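Local atomic coordinates of thermotoga maritima TmcAL (Thermotoga maritima, PDB entry 5Y0T), a protein that belongs to the HIGH nucleotidyl transferase family of the HUP clan and holds adenosine-5'-rp-alpha-thio-triphosphate in a pocket of this model. Residues E348-S351 against L352-K356; Q382-L385 against E386-L390. All blocks are in the same frame, centred on the assembly; numbering follows the deposited sequence.

Contact 1: residues E348-S351 against L352-K356; sequences EILS and LMRKK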
ATOM      1  N   GLU A 348      18.759 -28.507 -25.120  1.00 21.40           N
ATOM      2  CA  GLU A 348      18.675 -29.958 -25.155  1.00 23.21           C
ATOM      3  C   GLU A 348      17.937 -30.496 -23.929  1.00 24.01           C
ATOM      4  O   GLU A 348      17.078 -31.372 -24.065  1.00 26.83           O
ATOM      5  CB  GLU A 348      20.075 -30.574 -25.251  1.00 29.02           C
ATOM      6  CG  GLU A 348      20.851 -30.134 -26.498  1.00 31.42           C
ATOM      7  CD  GLU A 348      22.338 -30.451 -26.423  1.00 39.99           C
ATOM      8  OE1 GLU A 348      22.767 -31.128 -25.458  1.00 36.76           O
ATOM      9  OE2 GLU A 348      23.080 -30.017 -27.334  1.00 42.69           O
ATOM     10  N   ILE A 349      18.259 -29.986 -22.738  1.00 17.58           N
ATOM     11  CA  ILE A 349      17.614 -30.526 -21.531  1.00 18.17           C
ATOM     12  C   ILE A 349      16.227 -29.905 -21.381  1.00 21.22           C
ATOM     13  O   ILE A 349      15.302 -30.547 -20.898  1.00 23.42           O
ATOM     14  CB  ILE A 349      18.474 -30.320 -20.234  1.00 18.02           C
ATOM     15  CG1 ILE A 349      17.889 -31.116 -19.058  1.00 17.80           C
ATOM     16  CG2 ILE A 349      18.589 -28.846 -19.849  1.00 21.07           C
ATOM     17  CD1 ILE A 349      17.796 -32.625 -19.334  1.00 18.15           C
ATOM     18  N   LEU A 350      16.052 -28.684 -21.871  1.00 20.47           N
ATOM     19  CA  LEU A 350      14.722 -28.077 -21.817  1.00 24.57           C
ATOM     20  C   LEU A 350      13.753 -28.840 -22.716  1.00 23.70           C
ATOM     21  O   LEU A 350      12.590 -29.062 -22.365  1.00 28.79           O
ATOM     22  CB  LEU A 350      14.790 -26.604 -22.211  1.00 19.75           C
ATOM     23  CG  LEU A 350      13.456 -25.852 -22.158  1.00 31.70           C
ATOM     24  CD1 LEU A 350      12.827 -25.989 -20.774  1.00 28.69           C
ATOM     25  CD2 LEU A 350      13.671 -24.383 -22.522  1.00 28.79           C
ATOM     26  N   SER A 351      14.248 -29.290 -23.864  1.00 20.12           N
ATOM     27  CA  SER A 351      13.442 -30.081 -24.767  1.00 22.32           C
ATOM     28  C   SER A 351      12.984 -31.401 -24.109  1.00 26.40           C
ATOM     29  O   SER A 351      11.827 -31.830 -24.251  1.00 23.23           O
ATOM     30  CB  SER A 351      14.231 -30.346 -26.058  1.00 24.04           C
ATOM     31  OG  SER A 351      13.513 -31.215 -26.912  1.00 37.08           O
ATOM     32  N   LEU A 352      13.883 -32.029 -23.368  1.00 21.63           N
ATOM     33  CA  LEU A 352      13.534 -33.252 -22.654  1.00 27.24           C
ATOM     34  C   LEU A 352      12.523 -32.968 -21.535  1.00 25.14           C
ATOM     35  O   LEU A 352      11.596 -33.743 -21.330  1.00 24.19           O
ATOM     36  CB  LEU A 352      14.782 -33.915 -22.072  1.00 30.84           C
ATOM     37  CG  LEU A 352      14.517 -35.294 -21.458  1.00 32.29           C
ATOM     38  CD1 LEU A 352      13.971 -36.260 -22.519  1.00 38.18           C
ATOM     39  CD2 LEU A 352      15.777 -35.861 -20.844  1.00 30.81           C
ATOM     40  N   MET A 353      12.710 -31.859 -20.821  1.00 22.10           N
ATOM     41  CA  MET A 353      11.748 -31.431 -19.803  1.00 19.79           C
ATOM     42  C   MET A 353      10.349 -31.295 -20.372  1.00 25.63           C
ATOM     43  O   MET A 353       9.378 -31.637 -19.706  1.00 25.06           O
ATOM     44  CB  MET A 353      12.168 -30.103 -19.165  1.00 19.03           C
ATOM     45  CG  MET A 353      13.336 -30.235 -18.201  1.00 23.62           C
ATOM     46  SD  MET A 353      13.952 -28.629 -17.664  1.00 28.33           S
ATOM     47  CE  MET A 353      12.430 -27.884 -17.080  1.00 20.90           C
ATOM     48  N   ARG A 354      10.234 -30.806 -21.604  1.00 24.06           N
ATOM     49  CA  ARG A 354       8.899 -30.650 -22.182  1.00 27.23           C
ATOM     50  C   ARG A 354       8.220 -32.003 -22.322  1.00 28.86           C
ATOM     51  O   ARG A 354       6.993 -32.100 -22.241  1.00 25.45           O
ATOM     52  CB  ARG A 354       8.955 -29.931 -23.526  1.00 26.90           C
ATOM     53  CG  ARG A 354       9.392 -28.463 -23.399  1.00 29.18           C
ATOM     54  CD  ARG A 354       9.165 -27.682 -24.695  1.00 34.15           C
ATOM     55  NE  ARG A 354       9.855 -26.390 -24.682  1.00 36.26           N
ATOM     56  CZ  ARG A 354       9.368 -25.282 -24.124  1.00 40.61           C
ATOM     57  NH1 ARG A 354      10.064 -24.153 -24.169  1.00 44.06           N
ATOM     58  NH2 ARG A 354       8.186 -25.300 -23.517  1.00 36.18           N
ATOM     59  N   LYS A 355       9.009 -33.055 -22.511  1.00 25.02           N
ATOM     60  CA  LYS A 355       8.436 -34.398 -22.565  1.00 27.51           C
ATOM     61  C   LYS A 355       8.199 -34.981 -21.171  1.00 27.83           C
ATOM     62  O   LYS A 355       7.236 -35.717 -20.958  1.00 28.85           O
ATOM     63  CB  LYS A 355       9.336 -35.348 -23.364  1.00 27.63           C
ATOM     64  CG  LYS A 355       9.566 -34.927 -24.824  1.00 35.76           C
ATOM     65  CD  LYS A 355      10.537 -35.892 -25.511  1.00 43.05           C
ATOM     66  CE  LYS A 355      10.756 -35.554 -26.988  1.00 57.79           C
ATOM     67  NZ  LYS A 355      11.579 -34.324 -27.198  1.00 62.30           N
ATOM     68  N   LYS A 356       9.124 -34.733 -20.250  1.00 19.91           N
ATOM     69  CA  LYS A 356       9.083 -35.426 -18.956  1.00 21.49           C
ATOM     70  C   LYS A 356       8.528 -34.647 -17.755  1.00 23.28           C
ATOM     71  O   LYS A 356       8.305 -35.236 -16.691  1.00 22.59           O
ATOM     72  CB  LYS A 356      10.499 -35.902 -18.613  1.00 25.11           C
ATOM     73  CG  LYS A 356      11.076 -36.888 -19.621  1.00 33.58           C
ATOM     74  CD  LYS A 356      12.321 -37.576 -19.069  1.00 47.06           C
ATOM     75  CE  LYS A 356      12.788 -38.725 -19.965  1.00 55.69           C
ATOM     76  NZ  LYS A 356      11.728 -39.761 -20.172  1.00 61.76           N
TER
HETATM   77  O   HOH W   1      10.418 -31.543 -26.553  1.00 32.39           O
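M353 N donates to I349 O at 2.9 Å with an N-H...O angle of 164°, and R354 N reaches L350 O at 3.0 Å, the i to i+4 pattern of an alpha helix. L352 N to E348 O is a weak bond of the same spacing, and R354 N also makes a weak one to S351 O, within the last turns of helix 346-356. Among the apolar side chains, I349 CD1 meets L352 CD2 at 4.1 Å, one methyl against another, and L350 CD1 meets M353 CE at 4.2 Å. M353 gets its methyl there by a bend at chi3 (53°) after an extended chi2. The second methyl of L350 has a different neighbour: L350 CD2 lies 4.0 Å from R354 NH1, obliquely to the guanidinium. The buried I349, L350 and M353 pack on the sheet, L350 on I339 and F342 of strand 337-343 and I349 and M353 on I34 of strand 32-38. One water bridges S351 and K355. It donates to S351 O at 2.7 Å, pairs with S351 OG and accepts from K355 NZ at 3.1 Å; S351 OG and K355 NZ themselves lie 3.7 Å apart. K355 turns its ammonium back through chi4 (72°). The chemistry is thus two-sided: I349, L350 and M353 pack against the sheet, whereas a single water links the serine hydroxyl and carbonyl to the lysine on another flank.

Contact 2: residues Q382-L385 against E386-L390; sequences QLFL and EQIDL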
ATOM      1  N   GLN A 382      -6.849 -22.432  -9.972  1.00 23.12           N
ATOM      2  CA  GLN A 382      -6.916 -21.202  -9.184  1.00 27.22           C
ATOM      3  C   GLN A 382      -5.591 -20.952  -8.458  1.00 23.39           C
ATOM      4  O   GLN A 382      -5.115 -19.827  -8.415  1.00 24.93           O
ATOM      5  CB  GLN A 382      -8.083 -21.246  -8.192  1.00 33.71           C
ATOM      6  CG  GLN A 382      -8.449 -19.864  -7.620  1.00 43.69           C
ATOM      7  CD  GLN A 382      -8.364 -18.733  -8.662  1.00 54.22           C
ATOM      8  OE1 GLN A 382      -7.615 -17.764  -8.479  1.00 58.14           O
ATOM      9  NE2 GLN A 382      -9.134 -18.853  -9.752  1.00 47.18           N
ATOM     10  N   LEU A 383      -4.979 -22.005  -7.920  1.00 22.78           N
ATOM     11  CA  LEU A 383      -3.692 -21.857  -7.232  1.00 20.58           C
ATOM     12  C   LEU A 383      -2.589 -21.396  -8.196  1.00 16.77           C
ATOM     13  O   LEU A 383      -1.771 -20.497  -7.880  1.00 18.81           O
ATOM     14  CB  LEU A 383      -3.298 -23.173  -6.564  1.00 17.55           C
ATOM     15  CG  LEU A 383      -2.040 -23.108  -5.694  1.00 19.61           C
ATOM     16  CD1 LEU A 383      -2.207 -22.072  -4.576  1.00 23.03           C
ATOM     17  CD2 LEU A 383      -1.787 -24.489  -5.115  1.00 19.69           C
ATOM     18  N   PHE A 384      -2.578 -22.002  -9.377  1.00 18.13           N
ATOM     19  CA  PHE A 384      -1.654 -21.614 -10.448  1.00 17.84           C
ATOM     20  C   PHE A 384      -1.785 -20.110 -10.697  1.00 22.63           C
ATOM     21  O   PHE A 384      -0.800 -19.383 -10.679  1.00 18.80           O
ATOM     22  CB  PHE A 384      -1.966 -22.445 -11.710  1.00 20.41           C
ATOM     23  CG  PHE A 384      -1.077 -22.172 -12.909  1.00 19.34           C
ATOM     24  CD1 PHE A 384      -1.055 -20.927 -13.536  1.00 21.70           C
ATOM     25  CD2 PHE A 384      -0.340 -23.206 -13.478  1.00 19.99           C
ATOM     26  CE1 PHE A 384      -0.274 -20.709 -14.671  1.00 23.21           C
ATOM     27  CE2 PHE A 384       0.427 -23.002 -14.623  1.00 22.01           C
ATOM     28  CZ  PHE A 384       0.470 -21.746 -15.214  1.00 18.98           C
ATOM     29  N   LEU A 385      -3.012 -19.648 -10.925  1.00 21.35           N
ATOM     30  CA  LEU A 385      -3.235 -18.236 -11.208  1.00 22.69           C
ATOM     31  C   LEU A 385      -2.807 -17.342 -10.045  1.00 20.76           C
ATOM     32  O   LEU A 385      -2.180 -16.307 -10.268  1.00 21.47           O
ATOM     33  CB  LEU A 385      -4.712 -17.980 -11.561  1.00 19.63           C
ATOM     34  CG  LEU A 385      -5.154 -18.576 -12.902  1.00 17.94           C
ATOM     35  CD1 LEU A 385      -6.682 -18.417 -13.113  1.00 20.80           C
ATOM     36  CD2 LEU A 385      -4.387 -17.965 -14.064  1.00 19.80           C
ATOM     37  N   GLU A 386      -3.134 -17.733  -8.811  1.00 21.11           N
ATOM     38  CA  GLU A 386      -2.707 -16.963  -7.634  1.00 21.14           C
ATOM     39  C   GLU A 386      -1.196 -16.932  -7.469  1.00 18.10           C
ATOM     40  O   GLU A 386      -0.616 -15.873  -7.185  1.00 18.78           O
ATOM     41  CB  GLU A 386      -3.370 -17.513  -6.355  1.00 19.85           C
ATOM     42  CG  GLU A 386      -4.881 -17.303  -6.385  1.00 28.92           C
ATOM     43  CD  GLU A 386      -5.605 -17.769  -5.125  1.00 41.47           C
ATOM     44  OE1 GLU A 386      -4.946 -18.237  -4.178  1.00 43.43           O
ATOM     45  OE2 GLU A 386      -6.847 -17.662  -5.090  1.00 45.70           O
ATOM     46  N   GLN A 387      -0.546 -18.074  -7.667  1.00 18.44           N
ATOM     47  CA  GLN A 387       0.899 -18.124  -7.540  1.00 16.05           C
ATOM     48  C   GLN A 387       1.580 -17.223  -8.566  1.00 14.86           C
ATOM     49  O   GLN A 387       2.447 -16.413  -8.214  1.00 18.87           O
ATOM     50  CB  GLN A 387       1.408 -19.572  -7.677  1.00 17.95           C
ATOM     51  CG  GLN A 387       1.094 -20.449  -6.475  1.00 20.73           C
ATOM     52  CD  GLN A 387       1.558 -21.895  -6.646  1.00 18.35           C
ATOM     53  OE1 GLN A 387       1.895 -22.329  -7.748  1.00 18.94           O
ATOM     54  NE2 GLN A 387       1.589 -22.640  -5.545  1.00 16.32           N
ATOM     55  N   ILE A 388       1.189 -17.341  -9.836  1.00 16.70           N
ATOM     56  CA  ILE A 388       1.914 -16.613 -10.874  1.00 17.90           C
ATOM     57  C   ILE A 388       1.570 -15.113 -10.828  1.00 18.92           C
ATOM     58  O   ILE A 388       2.421 -14.270 -11.128  1.00 18.27           O
ATOM     59  CB  ILE A 388       1.659 -17.225 -12.279  1.00 19.27           C
ATOM     60  CG1 ILE A 388       2.840 -16.945 -13.212  1.00 22.40           C
ATOM     61  CG2 ILE A 388       0.313 -16.743 -12.895  1.00 16.03           C
ATOM     62  CD1 ILE A 388       2.837 -17.844 -14.460  1.00 24.99           C
ATOM     63  N   ASP A 389       0.359 -14.782 -10.382  1.00 21.00           N
ATOM     64  CA  ASP A 389      -0.024 -13.390 -10.157  1.00 22.36           C
ATOM     65  C   ASP A 389       0.873 -12.746  -9.089  1.00 20.71           C
ATOM     66  O   ASP A 389       1.283 -11.583  -9.215  1.00 16.97           O
ATOM     67  CB  ASP A 389      -1.492 -13.296  -9.737  1.00 21.40           C
ATOM     68  CG  ASP A 389      -1.887 -11.882  -9.312  1.00 31.12           C
ATOM     69  OD1 ASP A 389      -2.064 -11.024 -10.201  1.00 29.71           O
ATOM     70  OD2 ASP A 389      -1.996 -11.631  -8.090  1.00 27.60           O
ATOM     71  N   LEU A 390       1.210 -13.514  -8.061  1.00 20.25           N
ATOM     72  CA  LEU A 390       2.137 -13.032  -7.033  1.00 18.19           C
ATOM     73  C   LEU A 390       3.532 -12.815  -7.607  1.00 20.84           C
ATOM     74  O   LEU A 390       4.176 -11.790  -7.324  1.00 19.60           O
ATOM     75  CB  LEU A 390       2.173 -14.009  -5.847  1.00 16.95           C
ATOM     76  CG  LEU A 390       3.184 -13.686  -4.744  1.00 19.88           C
ATOM     77  CD1 LEU A 390       2.979 -12.252  -4.191  1.00 20.61           C
ATOM     78  CD2 LEU A 390       3.118 -14.707  -3.637  1.00 17.11           C
TER
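Two successive turns of helix 381-399 make this contact, with Q382 to L385 each offering its carbonyl to the amide four residues on. The four bonds are regular: Q387 N to L383 O is 2.7 Å, and D389 N to L385 O is 3.0 Å. Beside these bonds, L383 packs on the amide end of Q387: L383 CG lies 3.7 Å from Q387 NE2, and both leucine methyls are also near that nitrogen. Q387 extends beyond CG, and its first torsion (chi1 -72°) sets CG opposite the carbonyl carbon, which carries the chain back past the L383 carbonyl; Q387 CG lies 3.2 Å from L383 O. The amide itself is gripped outside the two segments: Q387 OE1 accepts from Q335 N, and Q387 NE2 donates to G333 O. Q382 bends at chi2 and crosses E386 at about a right angle, with Q382 OE1 3.5 Å from E386 CG. The amide and carboxylate planes stand 56° apart; Q382 OE1 and E386 OE2, 3.5 Å apart, are both acceptors and do not bond. On another flank F384 CE1 lies 4.2 Å from I388 CD1, oblique to the ring. Around the helix, F384 meets the ring of Y336 edge-to-face and reaches helix 368-374 at Y368 and L372, E386 and Q387 touch F325 of helix 323-332, and Q387 also rests on F74 of helix 72-75.

From the N terminus the chain first lays down strands 3-8, 32-38 and 66-70, which precede both contacts. After strand 337-343 it enters helix 346-356, where contact 1 forms, and then returns through strand 361-362, so contact 1 lies on the helix of a beta-alpha-beta crossover. Helix 368-374 follows before helix 381-399 carries contact 2. Neither contact closes a loop, since each joins adjacent turns; they follow in series and neither nest nor cross. The centres of contact 1 and contact 2 are about 24 Å apart. The nearest atoms of contact 1 and contact 2 are about 12 Å apart, without touching. Contact 1 faces the mixed sheet, whereas contact 2 packs among helices 72-75, 323-332 and 368-374.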